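Local coordinates for protein NADH oxidoreductase (Mesorhizobium loti, PDB 3PI7) that probably binds NADPH and acts as an NAD(P)H-dependent oxidoreductase, perhaps a quinone reductase, built from a GroES-like domain and a Rossmann-fold domain, at residues D19-T24 and G74-K79; E31-Y36 and A67-Q72; M11-L16 and G80-F85; N57-N62 and W117-E122. All coordinates share one frame; numbering follows the deposited sequence. Where two conformers were deposited one is given.

Interaction 1 (D19-T24 and G74-K79); sequences DGYTKT and GQPRVK. With K (potassium ion), chain G; PO4 (phosphate ion), chain E.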
# COMPACT_ATOMS: atom_id res chain seq x y z
N ASP A 19 9.83 12.70 26.92
CA ASP A 19 10.43 11.38 26.91
C ASP A 19 9.59 10.46 26.03
O ASP A 19 8.35 10.63 25.95
CB ASP A 19 10.53 10.83 28.35
CG ASP A 19 11.53 9.69 28.43
OD1 ASP A 19 12.67 9.87 27.97
OD2 ASP A 19 11.15 8.61 28.91
N GLY A 20 10.25 9.49 25.38
CA GLY A 20 9.56 8.53 24.52
C GLY A 20 8.74 9.18 23.44
O GLY A 20 9.21 10.09 22.73
N TYR A 21 7.48 8.72 23.30
CA TYR A 21 6.55 9.25 22.31
C TYR A 21 5.46 10.01 23.01
O TYR A 21 5.24 9.81 24.20
CB TYR A 21 5.94 8.11 21.49
CG TYR A 21 6.96 7.28 20.75
CD1 TYR A 21 7.55 7.75 19.57
CD2 TYR A 21 7.35 6.03 21.22
CE1 TYR A 21 8.48 6.98 18.88
CE2 TYR A 21 8.28 5.26 20.53
CZ TYR A 21 8.83 5.73 19.35
OH TYR A 21 9.73 4.98 18.65
N THR A 22 4.77 10.88 22.30
CA THR A 22 3.72 11.65 22.95
C THR A 22 2.41 10.89 23.04
O THR A 22 2.11 10.04 22.20
CB THR A 22 3.52 13.00 22.26
OG1 THR A 22 2.65 13.81 23.09
CG2 THR A 22 2.95 12.88 20.86
N LYS A 23 1.63 11.21 24.08
CA LYS A 23 0.30 10.64 24.31
C LYS A 23 -0.74 11.64 23.80
O LYS A 23 -1.93 11.31 23.71
CB LYS A 23 0.10 10.32 25.80
CG LYS A 23 0.94 9.14 26.28
CD LYS A 23 0.59 8.73 27.70
N THR A 24 -0.29 12.87 23.48
CA THR A 24 -1.15 13.95 23.00
C THR A 24 -0.56 14.54 21.70
O THR A 24 -0.06 15.66 21.74
CB THR A 24 -1.35 15.02 24.11
OG1 THR A 24 -0.07 15.43 24.62
CG2 THR A 24 -2.25 14.55 25.24
N GLY A 74 9.37 8.36 14.38
CA GLY A 74 9.56 6.93 14.53
C GLY A 74 10.76 6.55 15.37
O GLY A 74 11.27 5.44 15.25
N GLN A 75 11.18 7.45 16.27
CA GLN A 75 12.30 7.24 17.18
C GLN A 75 11.93 7.88 18.50
O GLN A 75 11.41 8.99 18.48
CB GLN A 75 13.55 7.89 16.57
CG GLN A 75 14.83 7.67 17.34
CD GLN A 75 15.96 8.39 16.65
OE1 GLN A 75 16.03 8.44 15.42
NE2 GLN A 75 16.87 8.94 17.42
N PRO A 76 12.08 7.21 19.65
CA PRO A 76 11.65 7.84 20.90
C PRO A 76 12.65 8.89 21.41
O PRO A 76 13.85 8.82 21.15
CB PRO A 76 11.55 6.66 21.86
CG PRO A 76 12.62 5.72 21.39
CD PRO A 76 12.66 5.88 19.89
N ARG A 77 12.13 9.85 22.14
CA ARG A 77 12.93 10.88 22.78
C ARG A 77 13.59 10.33 24.02
O ARG A 77 12.99 9.51 24.73
CB ARG A 77 11.98 12.03 23.20
CG ARG A 77 11.39 12.80 22.02
CD ARG A 77 10.25 13.71 22.47
NE ARG A 77 9.19 12.99 23.19
CZ ARG A 77 8.03 13.53 23.55
NH1 ARG A 77 7.76 14.78 23.23
NH2 ARG A 77 7.15 12.82 24.26
N VAL A 78 14.80 10.81 24.33
CA VAL A 78 15.43 10.51 25.61
C VAL A 78 15.43 11.87 26.33
O VAL A 78 16.15 12.77 25.92
CB VAL A 78 16.84 9.86 25.51
CG1 VAL A 78 17.43 9.64 26.91
CG2 VAL A 78 16.76 8.54 24.77
N LYS A 79 14.55 12.03 27.32
CA LYS A 79 14.46 13.28 28.06
C LYS A 79 15.84 13.73 28.55
O LYS A 79 16.61 12.93 29.08
CB LYS A 79 13.50 13.13 29.26
CG LYS A 79 13.43 14.36 30.15
CD LYS A 79 12.19 14.32 31.08
CE LYS A 79 12.18 15.50 32.03
NZ LYS A 79 11.86 16.79 31.35
K K G . 5.98 9.80 26.85
P PO4 E . 4.31 13.46 26.40
O1 PO4 E . 2.85 12.87 26.08
O2 PO4 E . 4.24 14.45 27.64
O3 PO4 E . 4.77 14.31 25.16
O4 PO4 E . 5.25 12.21 26.73
O HOH W 1 7.55 7.93 27.91

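Interaction 2 (E31-Y36 and A67-Q72); sequences EAMEPY and AFIKGQ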
# COMPACT_ATOMS: atom_id res chain seq x y z
N GLU A 31 4.54 25.51 16.96
CA GLU A 31 3.95 26.71 17.51
C GLU A 31 4.89 27.38 18.53
O GLU A 31 4.89 28.60 18.66
CB GLU A 31 2.56 26.36 18.13
CG GLU A 31 2.54 25.48 19.39
CD GLU A 31 2.99 24.02 19.36
OE1 GLU A 31 3.37 23.51 18.29
OE2 GLU A 31 2.98 23.40 20.45
N ALA A 32 5.65 26.57 19.27
CA ALA A 32 6.59 27.01 20.31
C ALA A 32 7.63 25.92 20.57
O ALA A 32 7.35 24.74 20.34
CB ALA A 32 5.84 27.33 21.60
N MSE A 33 8.82 26.33 21.07
CA MSE A 33 9.86 25.37 21.40
C MSE A 33 9.80 24.95 22.87
O MSE A 33 10.16 23.82 23.20
CB MSE A 33 11.25 25.98 21.13
CG MSE A 33 11.48 26.29 19.69
SE MSE A 33 12.32 24.86 18.80
CE MSE A 33 14.20 25.26 19.09
N GLU A 34 9.34 25.86 23.75
CA GLU A 34 9.33 25.67 25.21
C GLU A 34 8.60 24.42 25.68
O GLU A 34 9.05 23.88 26.69
CB GLU A 34 8.78 26.89 25.93
CG GLU A 34 9.63 28.14 25.74
CD GLU A 34 9.33 28.97 24.50
OE1 GLU A 34 8.54 28.53 23.63
OE2 GLU A 34 9.95 30.05 24.38
N PRO A 35 7.54 23.90 25.03
CA PRO A 35 6.95 22.64 25.53
C PRO A 35 7.88 21.43 25.31
O PRO A 35 7.77 20.42 26.01
CB PRO A 35 5.71 22.45 24.63
CG PRO A 35 5.48 23.76 23.95
CD PRO A 35 6.81 24.40 23.84
N TYR A 36 8.81 21.56 24.36
CA TYR A 36 9.60 20.44 23.85
C TYR A 36 11.06 20.50 24.13
O TYR A 36 11.72 19.46 24.13
CB TYR A 36 9.43 20.37 22.32
CG TYR A 36 7.99 20.44 21.89
CD1 TYR A 36 7.08 19.47 22.28
CD2 TYR A 36 7.51 21.53 21.16
CE1 TYR A 36 5.73 19.57 21.95
CE2 TYR A 36 6.16 21.65 20.84
CZ TYR A 36 5.28 20.66 21.23
OH TYR A 36 3.95 20.75 20.89
N ALA A 67 9.02 16.75 14.24
CA ALA A 67 8.22 15.58 14.63
C ALA A 67 8.85 14.88 15.82
O ALA A 67 8.16 14.46 16.75
CB ALA A 67 8.14 14.61 13.44
N PHE A 68 10.20 14.75 15.79
CA PHE A 68 10.89 14.05 16.86
C PHE A 68 10.74 14.74 18.21
O PHE A 68 10.48 14.04 19.19
CB PHE A 68 12.37 13.86 16.49
CG PHE A 68 13.17 13.26 17.61
CD1 PHE A 68 13.04 11.92 17.94
CD2 PHE A 68 14.05 14.05 18.35
CE1 PHE A 68 13.81 11.36 18.97
CE2 PHE A 68 14.80 13.49 19.39
CZ PHE A 68 14.66 12.15 19.71
N ILE A 69 10.94 16.06 18.29
CA ILE A 69 10.89 16.75 19.60
C ILE A 69 9.45 16.71 20.18
O ILE A 69 9.25 16.67 21.41
CB ILE A 69 11.48 18.19 19.54
CG1 ILE A 69 10.60 19.16 18.70
CG2 ILE A 69 12.91 18.14 18.98
CD1 ILE A 69 11.03 20.61 18.69
N LYS A 70 8.47 16.61 19.28
CA LYS A 70 7.06 16.53 19.64
C LYS A 70 6.67 15.12 20.06
O LYS A 70 5.54 14.92 20.48
CB LYS A 70 6.20 16.99 18.47
CG LYS A 70 6.25 18.50 18.27
CD LYS A 70 5.57 18.91 16.97
CE LYS A 70 4.68 20.10 17.21
NZ LYS A 70 3.28 19.69 17.50
N GLY A 71 7.60 14.16 19.96
CA GLY A 71 7.35 12.75 20.28
C GLY A 71 6.47 12.05 19.24
O GLY A 71 5.79 11.07 19.54
N GLN A 72 6.48 12.59 18.02
CA GLN A 72 5.65 12.19 16.89
C GLN A 72 6.47 11.56 15.74
O GLN A 72 5.96 11.40 14.63
CB GLN A 72 4.88 13.41 16.38
CG GLN A 72 3.83 13.83 17.41
CD GLN A 72 3.17 15.16 17.17
OE1 GLN A 72 2.59 15.73 18.07
NE2 GLN A 72 3.27 15.70 15.99
O HOH W 2 10.52 17.00 23.84

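Interaction 3 (M11-L16 and G80-F85); sequences MKALLL and GRPAGF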
# COMPACT_ATOMS: atom_id res chain seq x y z
N MSE A 11 28.73 21.97 28.17
CA MSE A 11 28.29 22.62 26.92
C MSE A 11 26.86 23.12 27.00
O MSE A 11 26.08 22.66 27.84
CB MSE A 11 28.38 21.61 25.76
CG MSE A 11 27.45 20.38 25.96
SE MSE A 11 27.44 19.27 24.44
CE MSE A 11 26.02 18.14 24.93
N LYS A 12 26.51 24.07 26.14
CA LYS A 12 25.12 24.49 26.04
C LYS A 12 24.46 23.61 24.98
O LYS A 12 25.12 23.14 24.06
CB LYS A 12 24.95 25.99 25.74
CG LYS A 12 25.61 26.57 24.51
CD LYS A 12 25.31 28.07 24.43
CE LYS A 12 25.58 28.69 23.08
NZ LYS A 12 27.02 28.74 22.74
N ALA A 13 23.15 23.35 25.15
CA ALA A 13 22.40 22.49 24.26
C ALA A 13 20.93 22.75 24.40
O ALA A 13 20.53 23.39 25.38
CB ALA A 13 22.71 21.02 24.59
N LEU A 14 20.12 22.29 23.41
CA LEU A 14 18.64 22.37 23.44
C LEU A 14 18.16 21.00 23.80
O LEU A 14 18.24 20.07 22.98
CB LEU A 14 18.07 22.85 22.08
CG LEU A 14 18.65 24.15 21.54
CD1 LEU A 14 17.99 24.50 20.23
CD2 LEU A 14 18.49 25.31 22.57
N LEU A 15 17.78 20.83 25.08
CA LEU A 15 17.46 19.54 25.66
C LEU A 15 16.01 19.16 25.55
O LEU A 15 15.13 19.96 25.85
CB LEU A 15 17.84 19.54 27.13
CG LEU A 15 19.21 20.09 27.45
CD1 LEU A 15 19.38 20.21 28.95
CD2 LEU A 15 20.31 19.24 26.83
N LEU A 16 15.77 17.90 25.23
CA LEU A 16 14.41 17.36 25.15
C LEU A 16 13.72 17.41 26.50
O LEU A 16 14.29 16.97 27.50
CB LEU A 16 14.44 15.93 24.64
CG LEU A 16 14.85 15.77 23.21
CD1 LEU A 16 15.34 14.38 22.97
CD2 LEU A 16 13.70 16.17 22.26
N GLY A 80 16.12 15.01 28.35
CA GLY A 80 17.35 15.63 28.80
C GLY A 80 18.49 15.57 27.81
O GLY A 80 19.57 16.09 28.10
N ARG A 81 18.29 14.90 26.66
CA ARG A 81 19.33 14.87 25.65
C ARG A 81 19.09 15.96 24.64
O ARG A 81 17.95 16.30 24.37
CB ARG A 81 19.36 13.51 24.90
CG ARG A 81 19.58 12.35 25.82
CD ARG A 81 20.93 12.39 26.52
NE ARG A 81 21.03 11.21 27.38
CZ ARG A 81 21.42 10.01 26.94
NH1 ARG A 81 21.78 9.85 25.68
NH2 ARG A 81 21.38 8.96 27.75
N PRO A 82 20.17 16.47 24.04
CA PRO A 82 20.00 17.43 22.95
C PRO A 82 19.35 16.76 21.76
O PRO A 82 19.66 15.60 21.41
CB PRO A 82 21.46 17.79 22.58
CG PRO A 82 22.26 17.46 23.81
CD PRO A 82 21.60 16.21 24.29
N ALA A 83 18.41 17.47 21.16
CA ALA A 83 17.74 17.05 19.92
C ALA A 83 18.63 17.47 18.71
O ALA A 83 19.69 18.05 18.92
CB ALA A 83 16.37 17.71 19.86
N GLY A 84 18.18 17.19 17.49
CA GLY A 84 18.88 17.57 16.27
C GLY A 84 19.48 16.37 15.60
O GLY A 84 20.32 15.66 16.17
N PHE A 85 19.05 16.11 14.39
CA PHE A 85 19.52 14.91 13.70
C PHE A 85 20.75 15.13 12.86
O PHE A 85 21.43 14.15 12.59
CB PHE A 85 18.41 14.33 12.83
CG PHE A 85 17.34 13.61 13.61
CD1 PHE A 85 17.67 12.63 14.55
CD2 PHE A 85 15.99 13.87 13.39
CE1 PHE A 85 16.68 11.99 15.30
CE2 PHE A 85 15.00 13.20 14.10
CZ PHE A 85 15.35 12.28 15.06

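Interaction 4 (N57-N62 and W117-E122); sequences NLASIN and WGSWAE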
# COMPACT_ATOMS: atom_id res chain seq x y z
N ASN A 57 29.38 23.09 14.23
CA ASN A 57 29.51 24.41 13.64
C ASN A 57 28.12 24.94 13.30
O ASN A 57 27.79 26.06 13.68
CB ASN A 57 30.41 24.36 12.39
CG ASN A 57 30.56 25.70 11.72
OD1 ASN A 57 30.52 26.76 12.36
ND2 ASN A 57 30.77 25.70 10.43
N LEU A 58 27.29 24.13 12.62
CA LEU A 58 25.94 24.49 12.21
C LEU A 58 25.07 23.26 12.27
O LEU A 58 25.54 22.18 11.91
CB LEU A 58 25.92 25.06 10.77
CG LEU A 58 26.57 26.42 10.48
CD1 LEU A 58 26.76 26.62 8.98
CD2 LEU A 58 25.74 27.58 11.03
N ALA A 59 23.83 23.40 12.71
CA ALA A 59 22.93 22.25 12.73
C ALA A 59 21.70 22.59 11.91
O ALA A 59 21.25 23.73 11.94
CB ALA A 59 22.55 21.89 14.18
N SER A 60 21.20 21.65 11.13
CA SER A 60 19.98 21.86 10.35
C SER A 60 18.76 21.66 11.20
O SER A 60 18.81 20.99 12.24
CB SER A 60 19.89 20.86 9.20
OG SER A 60 20.84 21.03 8.17
N ILE A 61 17.64 22.19 10.73
CA ILE A 61 16.32 21.93 11.30
C ILE A 61 15.50 21.33 10.17
O ILE A 61 15.26 22.01 9.16
CB ILE A 61 15.61 23.13 11.96
CG1 ILE A 61 16.52 23.81 13.00
CG2 ILE A 61 14.26 22.66 12.58
CD1 ILE A 61 16.02 25.21 13.33
N ASN A 62 15.10 20.07 10.32
CA ASN A 62 14.30 19.38 9.30
C ASN A 62 12.93 19.03 9.83
O ASN A 62 12.78 18.88 11.04
CB ASN A 62 15.00 18.08 8.88
CG ASN A 62 16.29 18.32 8.14
OD1 ASN A 62 16.32 18.98 7.10
ND2 ASN A 62 17.38 17.85 8.72
N TRP A 117 22.56 12.02 21.31
CA TRP A 117 23.39 13.22 21.55
C TRP A 117 23.29 14.03 20.29
O TRP A 117 24.14 13.92 19.40
CB TRP A 117 24.84 12.86 21.91
CG TRP A 117 24.92 12.15 23.22
CD1 TRP A 117 25.09 10.82 23.41
CD2 TRP A 117 24.67 12.72 24.50
NE1 TRP A 117 25.05 10.53 24.76
CE2 TRP A 117 24.75 11.68 25.45
CE3 TRP A 117 24.42 14.03 24.95
CZ2 TRP A 117 24.59 11.90 26.81
CZ3 TRP A 117 24.25 14.25 26.32
CH2 TRP A 117 24.34 13.19 27.22
N GLY A 118 22.22 14.80 20.20
CA GLY A 118 21.86 15.54 19.00
C GLY A 118 22.73 16.68 18.58
O GLY A 118 23.55 17.18 19.36
N SER A 119 22.45 17.18 17.38
CA SER A 119 23.26 18.27 16.84
C SER A 119 22.91 19.67 17.41
O SER A 119 23.62 20.60 17.09
CB SER A 119 23.10 18.31 15.33
OG SER A 119 21.75 18.54 14.97
N TRP A 120 21.82 19.83 18.16
CA TRP A 120 21.41 21.16 18.70
C TRP A 120 22.11 21.36 20.05
O TRP A 120 21.50 21.44 21.12
CB TRP A 120 19.89 21.28 18.79
CG TRP A 120 19.18 21.17 17.48
CD1 TRP A 120 19.75 21.05 16.24
CD2 TRP A 120 17.78 21.14 17.28
NE1 TRP A 120 18.77 20.94 15.29
CE2 TRP A 120 17.55 21.00 15.89
CE3 TRP A 120 16.68 21.22 18.14
CZ2 TRP A 120 16.27 20.95 15.35
CZ3 TRP A 120 15.40 21.17 17.60
CH2 TRP A 120 15.21 20.99 16.22
N ALA A 121 23.44 21.39 19.96
CA ALA A 121 24.36 21.35 21.06
C ALA A 121 25.72 21.75 20.58
O ALA A 121 25.99 21.68 19.39
CB ALA A 121 24.42 19.91 21.58
N GLU A 122 26.57 22.18 21.50
CA GLU A 122 27.92 22.54 21.12
C GLU A 122 28.71 21.33 20.63
O GLU A 122 29.61 21.50 19.80
CB GLU A 122 28.62 23.22 22.28
CG GLU A 122 28.17 24.67 22.35
CD GLU A 122 28.73 25.50 23.48
OE1 GLU A 122 28.87 24.97 24.60
OE2 GLU A 122 28.88 26.73 23.28

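Interaction 1 (D19-T24 and G74-K79)
Arg77 turns its CG anti to the carbonyl carbon (chi1 -69°) and its chain bends at chi3, which sets NE beside Gly20 O; in Asp19, CG stands anti to the backbone N and OD1 meets Lys79. The backbones of Gly20 and Arg77 form a single antiparallel hydrogen-bonded pair, in which Gly20 N donates to Arg77 O at 2.8 Å. Gly20 O is gripped twice by one residue, by Arg77 N at 3.0 Å and by Arg77 NE at 2.9 Å, the two donors arriving from opposite faces of the carbonyl plane. Arg77 NH2 also reaches Asp19 O at 3.0 Å, standing above the plane of that carbonyl, while NH1 bonds Ile69 O. Lys79 N gives Asp19 OD1 a nearly straight bond of 2.9 Å (177°), taken by the anti lone pair. The Tyr21 ring lies alongside Pro76, whose CB sits over one ring face, 4.1 Å from the centroid, a CH-pi contact. Asp19 O binds the potassium ion at 2.7 Å, and Tyr21 O, a water and a phosphate oxygen are further ligands. The phosphate probably comes from the crystallisation liquor; its O3 lies at the guanidinium edge, in plane, 2.9 Å from Arg77 NH2. The arrangement is a surface potassium site formed by loop carbonyls, with Arg77 bonded to the carbonyls of Asp19 and Gly20 and to the phosphate.

Interaction 2 (E31-Y36 and A67-Q72)
Tyr36, Ile69 and Lys70 carry this contact, in which a loop leading into strand 37-43 lies against the C-terminal end of helix 63-69, where Gly71 closes the helix in a Schellman motif. The Tyr36 ring is sandwiched. Pro35 CB, from its own segment, sits over the centre of one face, and Lys70 CG lies over the opposite face, displaced toward the rim. The latter is a CH-pi contact, with Lys70 CG 3.9 Å from the centroid of the Tyr36 ring. Lys70 places CG there by holding it anti to the carbonyl carbon (chi1 -73°). Its chain then bends at chi3 and chi4, and NZ ends 3.6 Å from Tyr36 OH without a hydrogen bond between them. The ammonium is instead bonded to Gly27 O, and its salt bridge to Glu31 OE1 is long, at 3.9 Å. Glu31 is more closely engaged with the tyrosine: Tyr36 OH donates to the syn lone pair of Glu31 OE2 at 2.9 Å, which would help fix the rotation of the carboxylate beside the positive charge.

Ile69 supplies the apolar half. Its CD1 packs on Tyr36 CB at 4.0 Å and, more distantly, on the selenium of Met33, a selenomethionine whose side chain also meets helix 327-338. Backbone polar groups are joined through solvent: one water donates both to Tyr36 O and to Ile69 O, each at 2.8 Å.

Interaction 3 (M11-L16 and G80-F85)
Leu15 and Pro82 form the close core of this contact, their CA atoms 4.3 Å apart at a single backbone bridge, although residues 11-16 of the strand and residues 80-83 of the loop run 89° apart. Three backbone bonds fasten the two. Leu16 N donates to Arg81 O at 2.8 Å, Gly80 N to Leu16 O at 2.8 Å, and Ala83 N to Leu14 O at 3.2 Å, the last nearly along the C=O axis. The Pro82 ring is wedged between apolar groups: its CG touches Ala13 CB at 3.7 Å and Leu15 CD2 at 4.0 Å, and the methyl CE of selenomethionine Met11 comes to the same atom, the Met11 and Pro82 side chains crossing at about a right angle. Leu16 holds CG anti to the carbonyl carbon (chi1 -69°), 3.4 Å from Arg81 O, and its CD2 meets Ala83 CB at 3.9 Å, where Phe68 and Ile69 of helix 63-69 also pack. An alanine at Leu16 lacks CG and both methyls, and would probably open a gap beside Ala83 CB, Phe68 and Ile69. The looser side is the partly exposed Arg81 side chain, which starts away from the strand and bonds Asn116 O through NH1. The chemistry thus divides: main-chain hydrogen bonds hold the loop to the strand, and apolar contacts fill the buried side around Pro82 and Leu16.

Interaction 4 (N57-N62 and W117-E122)
Ala59 and Ser119 bring their backbones closest, CA to CA 5.7 Å, where strand 58-60 passes a loop that turns tightly at Trp120, the centre of an inverse gamma turn. Ala59 points its CB at that loop and touches Ser119 O at 3.4 Å and Ser119 OG at 3.5 Å; the hydroxyl itself is hydrogen-bonded to Glu86 O. Trp120 reaches farther. Its CG is anti to the carbonyl carbon (chi1 -62°), and chi2 of -4° turns the indole to meet the strand edge first. Its NE1 donates to Ser60 O at 3.1 Å, a fairly straight bond (163°) with the oxygen close to the ring plane. The contact belongs to the sheet of the GroES-like fold, where strand 58-60 pairs with strands 86-94 and 345-348; Trp120 also meets Ile347, Leu14 and Leu37. On one flank of the bonded nitrogen, Trp120 CD1 lies 3.6 Å from Ala59 CB, again near the ring plane. On the other, the benzo ring meets Ile61, the two side chains crossing at about a right angle, with Ile61 CG1 3.7 Å from Trp120 CZ2. A leucine in place of Trp120 lacks NE1 and the benzo ring, and would probably leave Ser60 O without this bond and open a gap beside Ile61. The Ser60 side chain starts away from the loop, and its OG bonds Ala144 O.

Overall arrangement
From the N terminus, strand 10-16 enters first and is met by residues 80-85, so interaction 3 closes the widest of the loops that start here. Interaction 1 is nested inside it, joining 19-24 to 74-79, and interaction 2 nests in turn within interaction 1, joining 31-36 to the end of helix 63-69. Interaction 4, between 57-62 and 117-122, crosses all three, because its first segment falls inside their loops and its second beyond them. Interactions 1 and 2 meet through Thr22 N and Gly71 O, interactions 3 and 4 through Leu14 N and Trp120 O. Together they tie strand 10-16 and the loop before strand 37-43 to helix 63-69 and the sheet of strand 58-60.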